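Local coordinates for pyrrolidone-carboxylate peptidase (Deinococcus radiodurans R1, PDB 5Z48), which probably acts as a cysteine exopeptidase, removing N-terminal pyroglutamyl groups from polypeptides, and is here bound to pyroglutamate, at residues Gln79-Val85 against Gly135-Ala141; Asp64-Val68 against Arg162-Pro166; Pro46-His50 against Asp96-Tyr102. One frame throughout, in Å; residues are numbered along the deposited sequence.

Contact 1: residues Gln79-Val85 against Gly135-Ala141; sequences QVTLERV and GDISNSA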
loop_
_atom_site.group_PDB
_atom_site.type_symbol
_atom_site.label_atom_id
_atom_site.label_comp_id
_atom_site.label_asym_id
_atom_site.label_seq_id
_atom_site.Cartn_x
_atom_site.Cartn_y
_atom_site.Cartn_z
ATOM N N GLN B 79 11.461 5.165 -2.507
ATOM C CA GLN B 79 12.433 5.932 -3.282
ATOM C C GLN B 79 12.911 7.089 -2.420
ATOM O O GLN B 79 12.187 7.559 -1.527
ATOM C CB GLN B 79 11.832 6.452 -4.621
ATOM C CG GLN B 79 11.281 5.310 -5.495
ATOM C CD GLN B 79 10.564 5.768 -6.751
ATOM O OE1 GLN B 79 10.464 6.975 -6.992
ATOM N NE2 GLN B 79 10.096 4.804 -7.586
ATOM N N VAL B 80 14.141 7.550 -2.690
ATOM C CA VAL B 80 14.604 8.768 -2.020
ATOM C C VAL B 80 13.646 9.929 -2.278
ATOM O O VAL B 80 13.107 10.085 -3.395
ATOM C CB VAL B 80 16.024 9.145 -2.468
ATOM C CG1 VAL B 80 17.035 8.106 -1.936
ATOM C CG2 VAL B 80 16.172 9.275 -3.990
ATOM N N THR B 81 13.460 10.771 -1.247
ATOM C CA THR B 81 12.559 11.917 -1.315
ATOM C C THR B 81 13.180 13.156 -0.681
ATOM O O THR B 81 14.007 13.076 0.239
ATOM C CB THR B 81 11.181 11.651 -0.627
ATOM O OG1 THR B 81 11.372 11.125 0.709
ATOM C CG2 THR B 81 10.351 10.660 -1.469
ATOM N N LEU B 82 12.805 14.315 -1.224
ATOM C CA LEU B 82 13.230 15.623 -0.712
ATOM C C LEU B 82 12.044 16.285 -0.022
ATOM O O LEU B 82 10.965 16.422 -0.633
ATOM C CB LEU B 82 13.713 16.527 -1.853
ATOM C CG LEU B 82 14.876 16.036 -2.665
ATOM C CD1 LEU B 82 14.983 16.943 -3.889
ATOM C CD2 LEU B 82 16.156 16.072 -1.814
ATOM N N GLU B 83 12.231 16.719 1.244
ATOM C CA GLU B 83 11.147 17.339 2.009
ATOM C C GLU B 83 10.952 18.784 1.602
ATOM O O GLU B 83 11.897 19.591 1.622
ATOM C CB GLU B 83 11.432 17.260 3.524
ATOM C CG GLU B 83 11.477 15.815 4.007
ATOM C CD GLU B 83 10.199 15.025 3.782
ATOM O OE1 GLU B 83 9.121 15.627 3.498
ATOM O OE2 GLU B 83 10.296 13.759 3.844
ATOM N N ARG B 84 9.711 19.138 1.249
ATOM C CA ARG B 84 9.443 20.519 0.881
ATOM C C ARG B 84 9.358 21.431 2.076
ATOM O O ARG B 84 9.644 22.625 1.943
ATOM C CB ARG B 84 8.142 20.591 0.065
ATOM C CG ARG B 84 7.916 21.998 -0.533
ATOM C CD ARG B 84 6.555 22.129 -1.264
ATOM N NE ARG B 84 6.437 21.221 -2.411
ATOM C CZ ARG B 84 6.770 21.541 -3.662
ATOM N NH1 ARG B 84 7.340 22.728 -3.937
ATOM N NH2 ARG B 84 6.525 20.671 -4.653
ATOM N N VAL B 85 8.889 20.926 3.220
ATOM C CA VAL B 85 8.477 21.813 4.314
ATOM C C VAL B 85 8.756 21.155 5.662
ATOM O O VAL B 85 8.491 19.966 5.877
ATOM C CB VAL B 85 7.001 22.227 4.136
ATOM C CG1 VAL B 85 6.105 20.998 4.131
ATOM C CG2 VAL B 85 6.591 23.237 5.191
ATOM N N GLY B 135 13.099 9.274 -7.769
ATOM C CA GLY B 135 12.903 10.049 -6.545
ATOM C C GLY B 135 11.870 11.135 -6.742
ATOM O O GLY B 135 11.359 11.342 -7.848
ATOM N N ASP B 136 11.531 11.819 -5.651
ATOM C CA ASP B 136 10.450 12.814 -5.751
ATOM C C ASP B 136 10.530 13.754 -4.557
ATOM O O ASP B 136 11.332 13.577 -3.651
ATOM C CB ASP B 136 9.077 12.159 -5.824
ATOM C CG ASP B 136 8.069 12.996 -6.641
ATOM O OD1 ASP B 136 8.308 14.202 -6.900
ATOM O OD2 ASP B 136 7.019 12.435 -7.020
ATOM N N ILE B 137 9.694 14.784 -4.593
ATOM C CA ILE B 137 9.479 15.693 -3.461
ATOM C C ILE B 137 8.375 15.100 -2.572
ATOM O O ILE B 137 7.360 14.555 -3.069
ATOM C CB ILE B 137 9.087 17.092 -3.986
ATOM C CG1 ILE B 137 10.313 17.752 -4.695
ATOM C CG2 ILE B 137 8.584 17.984 -2.847
ATOM C CD1 ILE B 137 9.870 18.882 -5.647
ATOM N N SER B 138 8.592 15.197 -1.256
ATOM C CA SER B 138 7.608 14.860 -0.233
ATOM C C SER B 138 7.121 16.144 0.409
ATOM O O SER B 138 7.921 17.042 0.685
ATOM C CB SER B 138 8.255 13.968 0.834
ATOM O OG SER B 138 7.485 13.899 2.032
ATOM N N ASN B 139 5.820 16.195 0.706
ATOM C CA ASN B 139 5.248 17.401 1.291
ATOM C C ASN B 139 4.908 17.237 2.764
ATOM O O ASN B 139 4.347 18.164 3.372
ATOM C CB ASN B 139 4.035 17.809 0.468
ATOM C CG ASN B 139 4.453 18.227 -0.919
ATOM O OD1 ASN B 139 5.420 18.981 -1.035
ATOM N ND2 ASN B 139 3.774 17.750 -1.946
ATOM N N SER B 140 5.305 16.128 3.376
ATOM C CA SER B 140 5.351 16.021 4.836
ATOM C C SER B 140 6.518 15.142 5.254
ATOM O O SER B 140 6.655 14.017 4.750
ATOM C CB SER B 140 4.064 15.451 5.426
ATOM O OG SER B 140 4.262 15.186 6.836
ATOM N N ALA B 141 7.351 15.644 6.167
ATOM C CA ALA B 141 8.487 14.897 6.720
ATOM C C ALA B 141 8.097 14.096 7.960
ATOM O O ALA B 141 8.988 13.582 8.654
ATOM C CB ALA B 141 9.640 15.855 7.068
HETATM O O HOH W 1 9.754 8.540 -9.095
HETATM O O HOH W 2 4.919 18.265 -4.623
HETATM O O HOH W 3 7.017 18.192 7.527
#
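R84, E83 and I137 lose the most surface where Q79-V85 runs parallel to G135-A141. I137 sits opposite L82 (CA-CA 4.7 Å) in parallel pairing: L82 N donates to D136 O at 2.9 Å and S138 N to L82 O at 2.7 Å, so both polar groups of L82 bond to the residues flanking I137. The L82 and I137 side chains share one face of the sheet; E83, T81 and S138 point to the other.

The side chain of E83, probably an active-site residue, reaches over the end of strand 135-138 toward S138 and A141. Its OE1 lies 2.8 Å from S138 OG, and its CD packs 3.4 Å from A141 CB. E83 OE2 accepts from H171 ND1 and forms a salt bridge with R77, consistent with a Cys-His-Glu triad.

R84 continues the pairing where strand 135-138 ends and strand 80-90 is interrupted, its N donating to S138 O at 2.8 Å. Its side chain runs out past I137 (NH2 to I137 CG2 3.8 Å), then turns at chi3 (m) to donate from NE to N139 OD1 at 2.8 Å; a water bridges R84 NH2 (2.9 Å) and N139 ND2 (3.0 Å). R84 NH1 also forms a salt bridge with D104 of a second subunit, tying this end of the pairing to the tetramer.

Helix 121-130 packs on the L82 and I137 face, touching L82 through I124 and W128 and I137 through R122, while strand 80-90 pairs antiparallel with strand 167-172, which carries H171.

Contact 2: residues Asp64-Val68 against Arg162-Pro166; sequences DPGAV and RGAVP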
loop_
_atom_site.group_PDB
_atom_site.type_symbol
_atom_site.label_atom_id
_atom_site.label_comp_id
_atom_site.label_asym_id
_atom_site.label_seq_id
_atom_site.Cartn_x
_atom_site.Cartn_y
_atom_site.Cartn_z
ATOM N N ASP B 64 29.850 26.868 9.908
ATOM C CA ASP B 64 29.390 27.964 9.059
ATOM C C ASP B 64 29.234 27.470 7.615
ATOM O O ASP B 64 29.899 27.971 6.703
ATOM C CB ASP B 64 30.330 29.161 9.137
ATOM C CG ASP B 64 29.702 30.432 8.597
ATOM O OD1 ASP B 64 28.470 30.470 8.374
ATOM O OD2 ASP B 64 30.449 31.420 8.470
ATOM N N PRO B 65 28.383 26.472 7.390
ATOM C CA PRO B 65 28.385 25.789 6.092
ATOM C C PRO B 65 27.733 26.645 5.020
ATOM O O PRO B 65 26.883 27.487 5.306
ATOM C CB PRO B 65 27.577 24.515 6.360
ATOM C CG PRO B 65 26.663 24.882 7.532
ATOM C CD PRO B 65 27.442 25.889 8.358
ATOM N N GLY B 66 28.151 26.414 3.771
ATOM C CA GLY B 66 27.514 27.041 2.630
ATOM C C GLY B 66 26.267 26.353 2.146
ATOM O O GLY B 66 25.560 26.934 1.319
ATOM N N ALA B 67 25.991 25.145 2.634
ATOM C CA ALA B 67 24.788 24.392 2.307
ATOM C C ALA B 67 24.628 23.317 3.359
ATOM O O ALA B 67 25.619 22.886 3.965
ATOM C CB ALA B 67 24.907 23.758 0.917
ATOM N N VAL B 68 23.373 22.886 3.580
ATOM C CA VAL B 68 23.036 21.941 4.646
ATOM C C VAL B 68 22.129 20.861 4.071
ATOM O O VAL B 68 21.023 21.157 3.580
ATOM C CB VAL B 68 22.360 22.643 5.843
ATOM C CG1 VAL B 68 21.964 21.660 6.936
ATOM C CG2 VAL B 68 23.258 23.778 6.376
ATOM N N ARG B 162 21.308 34.039 7.805
ATOM C CA ARG B 162 21.856 33.078 6.864
ATOM C C ARG B 162 20.757 32.329 6.138
ATOM O O ARG B 162 20.940 31.171 5.710
ATOM C CB ARG B 162 22.787 32.109 7.578
ATOM C CG ARG B 162 24.040 32.826 8.099
ATOM C CD ARG B 162 24.909 31.973 8.971
ATOM N NE ARG B 162 26.023 32.808 9.421
ATOM C CZ ARG B 162 27.009 32.402 10.209
ATOM N NH1 ARG B 162 27.035 31.137 10.639
ATOM N NH2 ARG B 162 27.975 33.264 10.556
ATOM N N GLY B 163 19.607 32.991 5.961
ATOM C CA GLY B 163 18.507 32.382 5.233
ATOM C C GLY B 163 18.829 32.032 3.797
ATOM O O GLY B 163 18.150 31.176 3.206
ATOM N N ALA B 164 19.851 32.647 3.221
ATOM C CA ALA B 164 20.247 32.285 1.867
ATOM C C ALA B 164 21.025 30.970 1.781
ATOM O O ALA B 164 21.280 30.501 0.657
ATOM C CB ALA B 164 21.087 33.402 1.252
ATOM N N VAL B 165 21.462 30.398 2.907
ATOM C CA VAL B 165 22.171 29.116 2.864
ATOM C C VAL B 165 21.198 28.000 2.497
ATOM O O VAL B 165 20.276 27.730 3.276
ATOM C CB VAL B 165 22.841 28.828 4.210
ATOM C CG1 VAL B 165 23.458 27.428 4.205
ATOM C CG2 VAL B 165 23.900 29.851 4.511
ATOM N N PRO B 166 21.365 27.313 1.366
ATOM C CA PRO B 166 20.405 26.258 0.997
ATOM C C PRO B 166 20.409 25.143 2.039
ATOM O O PRO B 166 21.467 24.612 2.426
ATOM C CB PRO B 166 20.906 25.765 -0.366
ATOM C CG PRO B 166 21.704 26.941 -0.909
ATOM C CD PRO B 166 22.380 27.544 0.319
#
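The backbone link between D64-V68 and R162-P166 is a single hydrogen bond, V68 N to P166 O at 2.8 Å, with A67 CA also lying 3.3 Å from the same oxygen in a CA-H...O contact. Within R162-P166, a type I turn closed by V165 N to R162 O at 3.0 Å folds the chain back so that V165 and P166 meet the other segment.

That bond opens the parallel pairing of strand 67-73 with strand 167-172, continued by the backbone bonding of V68 with G168. A67 bonds likewise to L7 of strand 5-11, so strand 67-73 enters the central sheet of this alpha/beta fold between two parallel neighbours.

The apolar side-chain pair is V165 CG1 with V68 CG2, 4.3 Å apart; L157 of helix 145-159 touches V165, and L60 of helix 49-63 touches P65 and V68. Van der Waals contacts with backbone oxygens add to this: V165 CG1 lies 3.6 Å from both P65 O and G66 O, and P166 CD 3.4 Å from G66 O.

The charged pair is D64 and R162. D64, exposed just past the end of helix 49-63, places OD1 2.8 Å from R162 NH1. The oxygen stands over the guanidinium face, so this salt bridge is electrostatic, with no N-H directed at it.

Contact 3: residues Pro46-His50 against Asp96-Tyr102; sequences PVEPH and DNAGQTY. With PCA (pyroglutamic acid), chain I.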
loop_
_atom_site.group_PDB
_atom_site.type_symbol
_atom_site.label_atom_id
_atom_site.label_comp_id
_atom_site.label_asym_id
_atom_site.label_seq_id
_atom_site.Cartn_x
_atom_site.Cartn_y
_atom_site.Cartn_z
ATOM N N PRO B 46 21.641 12.249 17.339
ATOM C CA PRO B 46 20.806 11.307 18.084
ATOM C C PRO B 46 19.337 11.475 17.708
ATOM O O PRO B 46 18.894 12.548 17.288
ATOM C CB PRO B 46 21.039 11.709 19.541
ATOM C CG PRO B 46 21.255 13.236 19.423
ATOM C CD PRO B 46 22.044 13.412 18.140
ATOM N N VAL B 47 18.564 10.393 17.883
ATOM C CA VAL B 47 17.115 10.444 17.607
ATOM C C VAL B 47 16.414 10.876 18.886
ATOM O O VAL B 47 15.749 10.082 19.565
ATOM C CB VAL B 47 16.587 9.103 17.077
ATOM C CG1 VAL B 47 15.148 9.257 16.624
ATOM C CG2 VAL B 47 17.373 8.703 15.857
ATOM N N GLU B 48 16.583 12.141 19.235
ATOM C CA GLU B 48 16.007 12.718 20.436
ATOM C C GLU B 48 16.103 14.215 20.195
ATOM O O GLU B 48 17.225 14.702 19.936
ATOM C CB GLU B 48 16.790 12.294 21.691
ATOM C CG GLU B 48 16.113 12.688 23.022
ATOM C CD GLU B 48 16.312 14.164 23.314
ATOM O OE1 GLU B 48 15.302 14.896 23.364
ATOM O OE2 GLU B 48 17.496 14.586 23.457
ATOM N N PRO B 49 14.988 14.961 20.221
ATOM C CA PRO B 49 15.018 16.334 19.669
ATOM C C PRO B 49 15.871 17.322 20.435
ATOM O O PRO B 49 16.528 18.149 19.792
ATOM C CB PRO B 49 13.545 16.774 19.681
ATOM C CG PRO B 49 12.902 15.855 20.729
ATOM C CD PRO B 49 13.615 14.545 20.582
ATOM N N HIS B 50 15.893 17.270 21.765
ATOM C CA HIS B 50 16.676 18.263 22.500
ATOM C C HIS B 50 18.152 18.120 22.177
ATOM O O HIS B 50 18.825 19.104 21.834
ATOM C CB HIS B 50 16.418 18.135 23.989
ATOM C CG HIS B 50 14.990 18.394 24.340
ATOM N ND1 HIS B 50 14.329 19.531 23.927
ATOM C CD2 HIS B 50 14.075 17.641 24.997
ATOM C CE1 HIS B 50 13.080 19.490 24.354
ATOM N NE2 HIS B 50 12.899 18.357 25.009
ATOM N N ASP B 96 10.874 8.538 21.040
ATOM C CA ASP B 96 12.232 8.775 20.572
ATOM C C ASP B 96 13.166 7.882 21.393
ATOM O O ASP B 96 12.731 7.066 22.212
ATOM C CB ASP B 96 12.561 10.273 20.641
ATOM C CG ASP B 96 12.587 10.839 22.094
ATOM O OD1 ASP B 96 12.845 10.080 23.079
ATOM O OD2 ASP B 96 12.414 12.086 22.247
ATOM N N ASN B 97 14.476 8.029 21.214
ATOM C CA ASN B 97 15.446 7.136 21.847
ATOM C C ASN B 97 15.664 7.418 23.332
ATOM O O ASN B 97 16.350 6.635 24.012
ATOM C CB ASN B 97 16.782 7.188 21.097
ATOM C CG ASN B 97 16.786 6.277 19.884
ATOM O OD1 ASN B 97 15.860 5.484 19.686
ATOM N ND2 ASN B 97 17.840 6.359 19.092
ATOM N N ALA B 98 15.028 8.471 23.861
ATOM C CA ALA B 98 14.919 8.655 25.295
ATOM C C ALA B 98 13.599 8.125 25.848
ATOM O O ALA B 98 13.357 8.258 27.053
ATOM C CB ALA B 98 15.107 10.129 25.659
ATOM N N GLY B 99 12.776 7.481 25.017
ATOM C CA GLY B 99 11.483 6.981 25.456
ATOM C C GLY B 99 10.426 8.044 25.543
ATOM O O GLY B 99 9.365 7.828 26.145
ATOM N N GLN B 100 10.691 9.197 24.973
ATOM C CA GLN B 100 9.890 10.398 25.125
ATOM C C GLN B 100 8.883 10.518 23.974
ATOM O O GLN B 100 9.131 10.063 22.856
ATOM C CB GLN B 100 10.899 11.543 25.191
ATOM C CG GLN B 100 10.522 12.956 25.254
ATOM C CD GLN B 100 9.460 13.274 26.192
ATOM O OE1 GLN B 100 8.344 13.468 25.764
ATOM N NE2 GLN B 100 9.752 13.269 27.494
ATOM N N THR B 101 7.719 11.095 24.274
ATOM C CA THR B 101 6.771 11.439 23.219
ATOM C C THR B 101 6.281 12.866 23.412
ATOM O O THR B 101 6.371 13.450 24.487
ATOM C CB THR B 101 5.580 10.492 23.159
ATOM O OG1 THR B 101 4.819 10.790 21.988
ATOM C CG2 THR B 101 4.693 10.718 24.328
ATOM N N TYR B 102 5.803 13.445 22.328
ATOM C CA TYR B 102 5.222 14.775 22.323
ATOM C C TYR B 102 3.905 14.687 21.569
ATOM O O TYR B 102 3.807 13.926 20.596
ATOM C CB TYR B 102 6.158 15.801 21.637
ATOM C CG TYR B 102 7.497 15.888 22.330
ATOM C CD1 TYR B 102 8.518 15.005 21.995
ATOM C CD2 TYR B 102 7.741 16.841 23.294
ATOM C CE1 TYR B 102 9.734 15.056 22.637
ATOM C CE2 TYR B 102 8.980 16.894 23.943
ATOM C CZ TYR B 102 9.956 16.006 23.596
ATOM O OH TYR B 102 11.164 16.074 24.248
HETATM N N PCA I . 13.954 8.758 10.763
HETATM C CA PCA I . 13.076 9.281 11.805
HETATM C CB PCA I . 13.966 9.772 12.959
HETATM C CG PCA I . 15.409 9.376 12.640
HETATM C CD PCA I . 15.308 8.819 11.244
HETATM O OE PCA I . 16.306 8.450 10.616
HETATM C C PCA I . 12.135 10.350 11.216
HETATM O O PCA I . 11.726 11.317 11.866
HETATM O OXT PCA I . 11.781 10.285 10.005
HETATM O O HOH W 4 20.048 8.320 19.469
#
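D96 opens a type I turn, with its CB 3.4 Å from V47 O and its carboxylate turned into its own loop: OD1 accepts from A98 N at 2.8 Å, making an Asx turn, and from Q100 N at 3.0 Å. Its other oxygen, OD2, touches P49 CD at 3.2 Å.

N97 makes a backbone hydrogen bond to the other segment, its N donating to V47 O at 2.9 Å and 170°. Its amide packs on the same residue, ND2 being 3.6 Å from V47 CB; ND2 also bonds to P13 O, and a water joins it (3.0 Å) to V47 N (3.0 Å). A98 CB then meets E48 CG at 3.8 Å. G99, with positive phi, completes the turn by donating from its N to D96 O at 2.8 Å.

Y102 brings the chain back to the start of helix 49-63: its CE1 lies 3.8 Å from P49 CG and its OH 3.0 Å from H50 NE2, while F92 meets its ring edge-to-face.

Two carboxylates approach to 4.2 Å (E48 OE1 to D96 OD2). E48, the N-cap residue of helix 49-63, accepts from H50 N through OE1 at 2.9 Å, and D96 OD1 also accepts backbone N-H groups, which probably offsets the like charges. V47 CG2 lies 3.8 Å from CG of the bound pyroglutamate, an apolar contact with a ring methylene.

In the fold
All three contacts belong to one alpha/beta domain, and none touches another. Contacts 1 and 2 reach the same sheet, through consecutive strands 67-73 and 80-90 and through strand 167-172, which pairs with both; their centres are 20 Å apart. Contact 3 lies 23 Å from contact 1 and 26 Å from contact 2, centre to centre, but helix 49-63 leads from its first segment to that of contact 2. Along the chain, contact 1 is nested within contact 2, whereas contact 3 crosses both. Contact 1 holds the predicted acid E83, contact 3 borders the pyroglutamate pocket through V47, and contact 2 joins the start of strand 67-73 to the loop before strand 167-172.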